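Local coordinates for nuclease-like protein (Chaetomium thermophilum, PDB 6GRB) that probably cuts four-way DNA junctions and 5'-flaps as a metal-dependent junction-resolving enzyme of the GEN1 type, here bound to DNA, at residues A[5-8]-A[9-12]; A[48-52]-A[53-57]; A[64-67]-A[68-72]; A[125-128]-A[129-132]. All coordinates share one frame; numbering follows the deposited sequence.

Overall arrangement
All four contacts are local, each covering a helix end and the residues beside it, and none touches another; all lie in the N-terminal nuclease part of a longer protein. Contacts 2 and 3 belong to opposite ends of helix 55-70: the entry is an exposed glycine-rich loop folded onto a proline, whereas the exit is buried and lined with leucines and isoleucine. Contacts 3 and 4 both finish a helix with a Schellman motif, but contact 4 is only partly buried and pairs glutamines with a tyrosine ring. Contact 1 sits at the DNA, its short helix turning a tyrosine edge toward a phosphate. Contacts 1 and 4 lie closest to the magnesium site.

Contact 1: residues A[5-8]-A[9-12]. With nucleotides of chain B.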
loop_
_atom_site.group_PDB
_atom_site.type_symbol
_atom_site.label_atom_id
_atom_site.label_comp_id
_atom_site.label_asym_id
_atom_site.label_seq_id
_atom_site.Cartn_x
_atom_site.Cartn_y
_atom_site.Cartn_z
ATOM N N GLY A 5 -20.786 -3.219 3.980
ATOM C CA GLY A 5 -21.067 -2.688 5.299
ATOM C C GLY A 5 -20.088 -3.088 6.376
ATOM O O GLY A 5 -20.436 -3.015 7.557
ATOM N N ILE A 6 -18.873 -3.525 6.010
ATOM C CA ILE A 6 -17.916 -3.984 7.016
ATOM C C ILE A 6 -17.478 -2.831 7.919
ATOM O O ILE A 6 -17.306 -3.008 9.135
ATOM C CB ILE A 6 -16.704 -4.665 6.351
ATOM C CG1 ILE A 6 -15.736 -5.178 7.418
ATOM C CG2 ILE A 6 -15.948 -3.712 5.415
ATOM C CD1 ILE A 6 -16.371 -6.135 8.394
ATOM N N TYR A 7 -17.296 -1.630 7.343
ATOM C CA TYR A 7 -16.717 -0.525 8.101
ATOM C C TYR A 7 -17.681 -0.013 9.157
ATOM O O TYR A 7 -17.244 0.502 10.194
ATOM C CB TYR A 7 -16.287 0.600 7.153
ATOM C CG TYR A 7 -15.335 0.117 6.083
ATOM C CD1 TYR A 7 -14.198 -0.632 6.418
ATOM C CD2 TYR A 7 -15.582 0.373 4.748
ATOM C CE1 TYR A 7 -13.334 -1.101 5.451
ATOM C CE2 TYR A 7 -14.731 -0.093 3.771
ATOM C CZ TYR A 7 -13.607 -0.833 4.122
ATOM O OH TYR A 7 -12.761 -1.290 3.137
ATOM N N LYS A 8 -18.989 -0.149 8.920
ATOM C CA LYS A 8 -19.946 0.108 9.985
ATOM C C LYS A 8 -19.662 -0.776 11.190
ATOM O O LYS A 8 -19.973 -0.399 12.321
ATOM C CB LYS A 8 -21.376 -0.101 9.481
ATOM C CG LYS A 8 -22.079 1.161 8.951
ATOM C CD LYS A 8 -21.755 1.451 7.463
ATOM C CE LYS A 8 -22.516 2.711 6.942
ATOM N NZ LYS A 8 -22.170 3.113 5.516
ATOM N N GLU A 9 -19.036 -1.933 10.982
ATOM C CA GLU A 9 -18.728 -2.843 12.085
ATOM C C GLU A 9 -17.340 -2.596 12.672
ATOM O O GLU A 9 -17.198 -2.424 13.886
ATOM C CB GLU A 9 -18.864 -4.299 11.617
ATOM C CG GLU A 9 -20.244 -4.623 11.056
ATOM C CD GLU A 9 -21.367 -4.203 11.994
ATOM O OE1 GLU A 9 -21.248 -4.433 13.223
ATOM O OE2 GLU A 9 -22.368 -3.633 11.501
ATOM N N ILE A 10 -16.297 -2.603 11.835
ATOM C CA ILE A 10 -14.947 -2.512 12.387
ATOM C C ILE A 10 -14.456 -1.077 12.522
ATOM O O ILE A 10 -13.441 -0.843 13.199
ATOM C CB ILE A 10 -13.954 -3.351 11.563
ATOM C CG1 ILE A 10 -13.726 -2.729 10.199
ATOM C CG2 ILE A 10 -14.487 -4.743 11.381
ATOM C CD1 ILE A 10 -12.844 -3.561 9.346
ATOM N N GLY A 11 -15.179 -0.109 11.980
ATOM C CA GLY A 11 -14.715 1.256 11.883
ATOM C C GLY A 11 -14.214 1.570 10.481
ATOM O O GLY A 11 -13.846 0.688 9.699
ATOM N N SER A 12 -14.208 2.857 10.152
ATOM C CA SER A 12 -13.702 3.261 8.851
ATOM C C SER A 12 -12.178 3.313 8.787
ATOM O O SER A 12 -11.633 3.397 7.683
ATOM C CB SER A 12 -14.285 4.613 8.472
ATOM O OG SER A 12 -14.182 5.476 9.588
ATOM P P DA B 3 -14.388 -1.441 0.142
ATOM O OP1 DA B 3 -13.226 -0.989 0.941
ATOM O OP2 DA B 3 -15.086 -2.697 0.544
ATOM O "O5'" DA B 3 -15.464 -0.241 0.074
ATOM C "C5'" DA B 3 -15.035 1.066 -0.272
ATOM C "C4'" DA B 3 -16.153 2.075 -0.111
ATOM O "O4'" DA B 3 -16.854 2.239 -1.377
ATOM C "C3'" DA B 3 -17.205 1.743 0.953
ATOM O "O3'" DA B 3 -17.358 2.870 1.831
ATOM C "C2'" DA B 3 -18.483 1.451 0.144
ATOM C "C1'" DA B 3 -18.254 2.202 -1.166
ATOM N N9 DA B 3 -18.873 1.557 -2.327
ATOM C C8 DA B 3 -18.926 0.215 -2.591
ATOM N N7 DA B 3 -19.536 -0.080 -3.711
ATOM C C5 DA B 3 -19.907 1.157 -4.228
ATOM C C6 DA B 3 -20.592 1.536 -5.406
ATOM N N6 DA B 3 -21.043 0.661 -6.312
ATOM N N1 DA B 3 -20.790 2.853 -5.613
ATOM C C2 DA B 3 -20.345 3.725 -4.705
ATOM N N3 DA B 3 -19.692 3.494 -3.568
ATOM C C4 DA B 3 -19.501 2.177 -3.388
#
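The ring of Tyr7 has Ile10 CG1 at its edge, 4.3 Å from CD1, and carries CG2 of its own neighbour Ile6 over the centre of one face, 3.6 Å above the plane. At another part of the edge, in plane, lies phosphate oxygen OP1 of DA3 of chain B; the modelled approach of the hydroxyl to this oxygen is too short to be trusted, so the exact distance is doubtful. Outside the segment the ring makes a cation-pi contact with Arg154 and meets His172, while also touching Asp141, a magnesium ligand. All this rests on the short helix 6-10. Ile6 O accepts two backbone bonds, from Ile10 N (2.9 Å) and from Glu9 N. Gly11 N returns to Tyr7 O at 2.8 Å as the chain leaves the helix with positive phi. With CG1 anti to the backbone N (chi1 -178°), Ile6 sends CD1 across to Ile10 CG2, 3.8 Å away. Glu9 CB sits 3.2 Å from Ile6 O, and its CG lies near both Gly5 O and Ile6 O before the chain bends. With an alanine in place of Glu9, the loss of CG and the carboxylate would probably uncover Gly5 O and Ile6 O on that side of the turn and take away the negative charge there. The chemistry is therefore split: isoleucines and backbone bonds hold the turn together, and the tyrosine edge meets the DNA backbone, consistent with a part in placing the strand near the metal site.

Contact 2: residues A[48-52]-A[53-57]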
loop_
_atom_site.group_PDB
_atom_site.type_symbol
_atom_site.label_atom_id
_atom_site.label_comp_id
_atom_site.label_asym_id
_atom_site.label_seq_id
_atom_site.Cartn_x
_atom_site.Cartn_y
_atom_site.Cartn_z
ATOM N N ALA A 48 -9.145 8.343 -14.461
ATOM C CA ALA A 48 -9.737 9.677 -14.463
ATOM C C ALA A 48 -8.831 10.732 -15.070
ATOM O O ALA A 48 -9.325 11.789 -15.473
ATOM C CB ALA A 48 -10.105 10.105 -13.034
ATOM N N ALA A 49 -7.525 10.474 -15.131
ATOM C CA ALA A 49 -6.609 11.393 -15.796
ATOM C C ALA A 49 -6.920 11.465 -17.282
ATOM O O ALA A 49 -6.980 10.435 -17.961
ATOM C CB ALA A 49 -5.171 10.951 -15.601
ATOM N N ARG A 50 -7.136 12.682 -17.773
ATOM C CA ARG A 50 -7.345 12.956 -19.184
ATOM C C ARG A 50 -6.136 13.701 -19.736
ATOM O O ARG A 50 -5.267 14.166 -18.993
ATOM C CB ARG A 50 -8.638 13.760 -19.403
ATOM C CG ARG A 50 -9.890 13.185 -18.715
ATOM C CD ARG A 50 -10.559 12.051 -19.509
ATOM N NE ARG A 50 -9.746 10.829 -19.559
ATOM C CZ ARG A 50 -9.725 9.974 -20.585
ATOM N NH1 ARG A 50 -10.481 10.191 -21.662
ATOM N NH2 ARG A 50 -8.942 8.902 -20.539
ATOM N N GLY A 51 -6.071 13.776 -21.059
ATOM C CA GLY A 51 -5.075 14.577 -21.769
ATOM C C GLY A 51 -3.773 13.843 -22.038
ATOM O O GLY A 51 -3.398 12.888 -21.355
ATOM N N GLY A 52 -3.062 14.316 -23.066
ATOM C CA GLY A 52 -1.716 13.845 -23.345
ATOM C C GLY A 52 -1.672 12.453 -23.962
ATOM O O GLY A 52 -2.579 12.028 -24.679
ATOM N N SER A 53 -0.584 11.738 -23.671
ATOM C CA SER A 53 -0.383 10.367 -24.132
ATOM C C SER A 53 -0.260 9.452 -22.925
ATOM O O SER A 53 0.535 9.723 -22.014
ATOM C CB SER A 53 0.871 10.243 -25.002
ATOM O OG SER A 53 0.866 11.219 -26.025
ATOM N N ASN A 54 -1.048 8.367 -22.928
ATOM C CA ASN A 54 -1.127 7.372 -21.861
ATOM C C ASN A 54 -1.316 8.018 -20.489
ATOM O O ASN A 54 -0.432 7.892 -19.629
ATOM C CB ASN A 54 0.124 6.480 -21.848
ATOM C CG ASN A 54 0.275 5.647 -23.124
ATOM O OD1 ASN A 54 0.357 6.194 -24.216
ATOM N ND2 ASN A 54 0.349 4.326 -22.975
ATOM N N PRO A 55 -2.458 8.681 -20.235
ATOM C CA PRO A 55 -2.646 9.323 -18.930
ATOM C C PRO A 55 -2.782 8.342 -17.785
ATOM O O PRO A 55 -2.318 8.649 -16.687
ATOM C CB PRO A 55 -3.918 10.155 -19.134
ATOM C CG PRO A 55 -4.703 9.379 -20.127
ATOM C CD PRO A 55 -3.659 8.824 -21.081
ATOM N N ALA A 56 -3.379 7.165 -18.005
ATOM C CA ALA A 56 -3.503 6.138 -16.972
ATOM C C ALA A 56 -2.145 5.756 -16.387
ATOM O O ALA A 56 -2.051 5.458 -15.189
ATOM C CB ALA A 56 -4.201 4.918 -17.531
ATOM N N ILE A 57 -1.078 5.850 -17.176
ATOM C CA ILE A 57 0.219 5.386 -16.706
ATOM C C ILE A 57 1.207 6.522 -16.497
ATOM O O ILE A 57 2.199 6.343 -15.749
ATOM C CB ILE A 57 0.736 4.292 -17.670
ATOM C CG1 ILE A 57 2.021 3.593 -17.248
ATOM C CG2 ILE A 57 0.947 4.820 -19.080
ATOM C CD1 ILE A 57 2.241 2.366 -18.081
#
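Ala49 and Pro55 bring their CA atoms to 5.5 Å where the loop doubles back before entering helix 55-70. Gly51 and Gly52 make the bend, both with positive phi, and Asn54 then occupies the N-cap position, although its side chain makes no capping bond. Pro55 opens the helix, and Ile57 N closes the first turn on Asn54 O. The side-chain contact centres on the proline ring. Ala49 O lies 3.3 Å from Pro55 CB, and Gly51 O is near the same carbon. Ala49 CB touches it at 3.8 Å, so the ring edge sits against two carbonyl oxygens and a methyl. Arg50 starts out away from the helix but bends at chi2 (-82°) and again at chi3, which brings NH2 to a loose contact 4.3 Å from Pro55 CG. Beyond the segments, Arg58 from the next turn of the helix donates to Gly51 O, and Ser53 OG has a weak bond to Asp315. This is a surface loop, much of which touches a crystal neighbour, so its detailed shape may partly reflect the lattice. Arg50 NE donates to Ala49 O at 3.2 Å, from above the carbonyl plane.

Contact 3: residues A[64-67]-A[68-72]; sequences FVRL and LSLGI
Ser69 OG and Val65 O meet at 3.0 Å in the last turns of helix 55-70, which ends in a Schellman motif at Gly71. Val65 O is gripped twice by one residue: the hydroxyl donates from one face of the carbonyl plane and Ser69 N, 3.1 Å away, from the other. The hydroxyl can fold back like this because OG stands beside its own backbone N, anti to the carbonyl carbon (chi1 -45°). Leu68 N to Phe64 O and Leu70 N to Arg66 O carry the ordinary helical pattern on either side of it. Leu70 CG also rests on Arg66 O, at 3.3 Å. Past the helix, Gly71 takes positive phi, its N bonding back to Leu68 O, and the turn brings Ile72 round toward Leu67. That reversal points the CB of Ile72 toward the helix, and its CD1 comes 4.2 Å from Leu67 CD2, the two side chains crossing at a slant. Leu70 CD1 approaches the same methyl, Leu67 CD2, at 4.3 Å, so one leucine branch has two apolar neighbours from the residues that follow. Farther out, Leu18 of helix 18-29 touches both Leu70 and Ile72, and Trp156 of strand 151-157 touches Leu67. Phe64 packs edge-to-face with Phe110 and also meets Phe76 on strand 73-78, the strand into which the chain runs directly. The helix end is thus built into the interior of the nuclease domain. Its last link is the nearly straight but long and weak bond from Ile72 N to Leu67 O, at 3.3 Å.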
loop_
_atom_site.group_PDB
_atom_site.type_symbol
_atom_site.label_atom_id
_atom_site.label_comp_id
_atom_site.label_asym_id
_atom_site.label_seq_id
_atom_site.Cartn_x
_atom_site.Cartn_y
_atom_site.Cartn_z
ATOM N N PHE A 64 4.819 6.806 -8.590
ATOM C CA PHE A 64 6.120 6.182 -8.355
ATOM C C PHE A 64 7.147 7.212 -7.884
ATOM O O PHE A 64 7.987 6.912 -7.022
ATOM C CB PHE A 64 6.612 5.465 -9.621
ATOM C CG PHE A 64 5.884 4.192 -9.927
ATOM C CD1 PHE A 64 4.772 3.811 -9.192
ATOM C CD2 PHE A 64 6.332 3.343 -10.934
ATOM C CE1 PHE A 64 4.110 2.625 -9.463
ATOM C CE2 PHE A 64 5.670 2.129 -11.208
ATOM C CZ PHE A 64 4.553 1.779 -10.483
ATOM N N VAL A 65 7.095 8.428 -8.448
ATOM C CA VAL A 65 7.927 9.532 -7.969
ATOM C C VAL A 65 7.549 9.894 -6.538
ATOM O O VAL A 65 8.419 10.174 -5.696
ATOM C CB VAL A 65 7.807 10.755 -8.905
ATOM C CG1 VAL A 65 8.767 11.885 -8.477
ATOM C CG2 VAL A 65 8.042 10.370 -10.355
ATOM N N ARG A 66 6.252 9.879 -6.228
ATOM C CA ARG A 66 5.836 10.134 -4.857
ATOM C C ARG A 66 6.398 9.077 -3.908
ATOM O O ARG A 66 6.872 9.408 -2.813
ATOM C CB ARG A 66 4.310 10.217 -4.764
ATOM C CG ARG A 66 3.832 10.756 -3.414
ATOM C CD ARG A 66 2.369 11.202 -3.436
ATOM N NE ARG A 66 2.131 12.314 -4.361
ATOM C CZ ARG A 66 2.206 13.611 -4.048
ATOM N NH1 ARG A 66 2.504 13.996 -2.808
ATOM N NH2 ARG A 66 1.974 14.535 -4.982
ATOM N N LEU A 67 6.394 7.801 -4.324
ATOM C CA LEU A 67 7.002 6.763 -3.493
ATOM C C LEU A 67 8.511 6.936 -3.375
ATOM O O LEU A 67 9.099 6.543 -2.363
ATOM C CB LEU A 67 6.685 5.370 -4.043
ATOM C CG LEU A 67 5.238 4.857 -3.987
ATOM C CD1 LEU A 67 5.125 3.503 -4.712
ATOM C CD2 LEU A 67 4.691 4.797 -2.528
ATOM N N LEU A 68 9.160 7.474 -4.412
ATOM C CA LEU A 68 10.579 7.793 -4.303
ATOM C C LEU A 68 10.834 8.765 -3.163
ATOM O O LEU A 68 11.781 8.589 -2.392
ATOM C CB LEU A 68 11.101 8.375 -5.612
ATOM C CG LEU A 68 11.627 7.385 -6.647
ATOM C CD1 LEU A 68 12.484 8.164 -7.645
ATOM C CD2 LEU A 68 12.419 6.208 -6.023
ATOM N N SER A 69 9.973 9.784 -3.023
ATOM C CA SER A 69 10.209 10.871 -2.076
ATOM C C SER A 69 9.777 10.528 -0.668
ATOM O O SER A 69 10.234 11.180 0.281
ATOM C CB SER A 69 9.472 12.124 -2.529
ATOM O OG SER A 69 9.700 12.296 -3.919
ATOM N N LEU A 70 8.873 9.559 -0.516
ATOM C CA LEU A 70 8.568 9.006 0.795
ATOM C C LEU A 70 9.653 8.049 1.284
ATOM O O LEU A 70 9.683 7.727 2.470
ATOM C CB LEU A 70 7.197 8.307 0.760
ATOM C CG LEU A 70 5.991 9.152 0.308
ATOM C CD1 LEU A 70 4.809 8.295 -0.019
ATOM C CD2 LEU A 70 5.612 10.164 1.373
ATOM N N GLY A 71 10.560 7.617 0.417
ATOM C CA GLY A 71 11.530 6.595 0.788
ATOM C C GLY A 71 10.927 5.237 1.108
ATOM O O GLY A 71 11.363 4.575 2.058
ATOM N N ILE A 72 9.938 4.799 0.341
ATOM C CA ILE A 72 9.249 3.540 0.590
ATOM C C ILE A 72 9.809 2.505 -0.373
ATOM O O ILE A 72 9.994 2.801 -1.555
ATOM C CB ILE A 72 7.726 3.707 0.420
ATOM C CG1 ILE A 72 7.163 4.617 1.525
ATOM C CG2 ILE A 72 7.003 2.348 0.335
ATOM C CD1 ILE A 72 5.667 4.735 1.508
#

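Contact 4: residues A[125-128]-A[129-132]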
loop_
_atom_site.group_PDB
_atom_site.type_symbol
_atom_site.label_atom_id
_atom_site.label_comp_id
_atom_site.label_asym_id
_atom_site.label_seq_id
_atom_site.Cartn_x
_atom_site.Cartn_y
_atom_site.Cartn_z
ATOM N N CYS A 125 -0.154 -10.585 -1.032
ATOM C CA CYS A 125 0.284 -9.438 -0.240
ATOM C C CYS A 125 0.229 -9.756 1.252
ATOM O O CYS A 125 1.210 -9.554 1.984
ATOM C CB CYS A 125 -0.581 -8.212 -0.537
ATOM S SG CYS A 125 -0.385 -7.472 -2.179
ATOM N N ALA A 126 -0.928 -10.241 1.718
ATOM C CA ALA A 126 -1.094 -10.548 3.135
ATOM C C ALA A 126 -0.099 -11.613 3.588
ATOM O O ALA A 126 0.481 -11.520 4.679
ATOM C CB ALA A 126 -2.531 -10.998 3.403
ATOM N N TYR A 127 0.096 -12.644 2.766
ATOM C CA TYR A 127 1.074 -13.672 3.091
ATOM C C TYR A 127 2.481 -13.080 3.182
ATOM O O TYR A 127 3.256 -13.446 4.067
ATOM C CB TYR A 127 0.990 -14.793 2.051
ATOM C CG TYR A 127 1.868 -15.988 2.342
ATOM C CD1 TYR A 127 1.747 -16.697 3.529
ATOM C CD2 TYR A 127 2.823 -16.400 1.438
ATOM C CE1 TYR A 127 2.541 -17.777 3.800
ATOM C CE2 TYR A 127 3.619 -17.496 1.689
ATOM C CZ TYR A 127 3.479 -18.175 2.872
ATOM O OH TYR A 127 4.297 -19.262 3.113
ATOM N N LEU A 128 2.836 -12.159 2.279
ATOM C CA LEU A 128 4.173 -11.557 2.339
ATOM C C LEU A 128 4.370 -10.757 3.622
ATOM O O LEU A 128 5.494 -10.631 4.110
ATOM C CB LEU A 128 4.417 -10.648 1.130
ATOM C CG LEU A 128 4.438 -11.226 -0.275
ATOM C CD1 LEU A 128 4.767 -10.152 -1.321
ATOM C CD2 LEU A 128 5.348 -12.439 -0.394
ATOM N N GLU A 129 3.297 -10.197 4.167
ATOM C CA GLU A 129 3.406 -9.442 5.406
ATOM C C GLU A 129 3.551 -10.365 6.611
ATOM O O GLU A 129 4.360 -10.094 7.503
ATOM C CB GLU A 129 2.200 -8.509 5.581
ATOM C CG GLU A 129 2.008 -8.112 7.013
ATOM C CD GLU A 129 0.842 -7.185 7.252
ATOM O OE1 GLU A 129 -0.027 -7.050 6.381
ATOM O OE2 GLU A 129 0.784 -6.584 8.337
ATOM N N GLN A 130 2.808 -11.472 6.659
ATOM C CA GLN A 130 2.945 -12.332 7.822
ATOM C C GLN A 130 4.239 -13.153 7.790
ATOM O O GLN A 130 4.705 -13.581 8.850
ATOM C CB GLN A 130 1.687 -13.205 7.988
ATOM C CG GLN A 130 1.522 -14.422 7.108
ATOM C CD GLN A 130 0.067 -14.993 7.171
ATOM O OE1 GLN A 130 -0.681 -14.766 8.158
ATOM N NE2 GLN A 130 -0.336 -15.720 6.109
ATOM N N GLN A 131 4.860 -13.325 6.624
ATOM C CA GLN A 131 6.208 -13.876 6.505
ATOM C C GLN A 131 7.312 -12.834 6.708
ATOM O O GLN A 131 8.495 -13.184 6.700
ATOM C CB GLN A 131 6.374 -14.539 5.138
ATOM C CG GLN A 131 5.499 -15.762 4.981
ATOM C CD GLN A 131 5.880 -16.846 5.981
ATOM O OE1 GLN A 131 7.062 -17.127 6.177
ATOM N NE2 GLN A 131 4.893 -17.425 6.643
ATOM N N GLY A 132 6.975 -11.566 6.877
ATOM C CA GLY A 132 7.999 -10.578 7.158
ATOM C C GLY A 132 8.677 -9.982 5.944
ATOM O O GLY A 132 9.614 -9.192 6.108
#
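Gln131 folds back over Tyr127 at the end of helix 121-130, where Gly132, with positive phi, closes a Schellman motif. Following the glutamine outward, CB lies 3.5 Å from Tyr127 O, the carbonyl that also accepts from Gln131 N. CG, 3.4 Å from the same Tyr127 O, sits beside the backbone N (chi1 -66°), over one face of the tyrosine ring and offset toward its rim, making a CH-pi contact 3.9 Å from the centroid. The chain bends there, carrying CD to 4.1 Å from Tyr127 OH and Gln131 NE2 to 3.7 Å from Tyr127 CE1, with the amide plane turned 40° from the ring. Gln130 approaches differently: its extended chain brings Gln130 NE2 in plane to the ring edge, 3.5 Å from Tyr127 CD1, the two planes 86° apart. An alanine at Tyr127 would remove the ring beneath Gln131 and beside Gln130, and is likely to leave both amides freer to swing. Ile288 of helix 285-294 touches Tyr127, Leu128 and Gln131, joining this helix end to the neighbouring helix. On another side Glu129, near Val137 of strand 136-138, has its buried carboxylate satisfied by Ser149 OG and Val151 N. Glu122, a metal ligand in another structure of the protein though not metal-bound here, lies nearer the helix start. At the tail, Gly132 N bonds to Glu129 O at 3.1 Å.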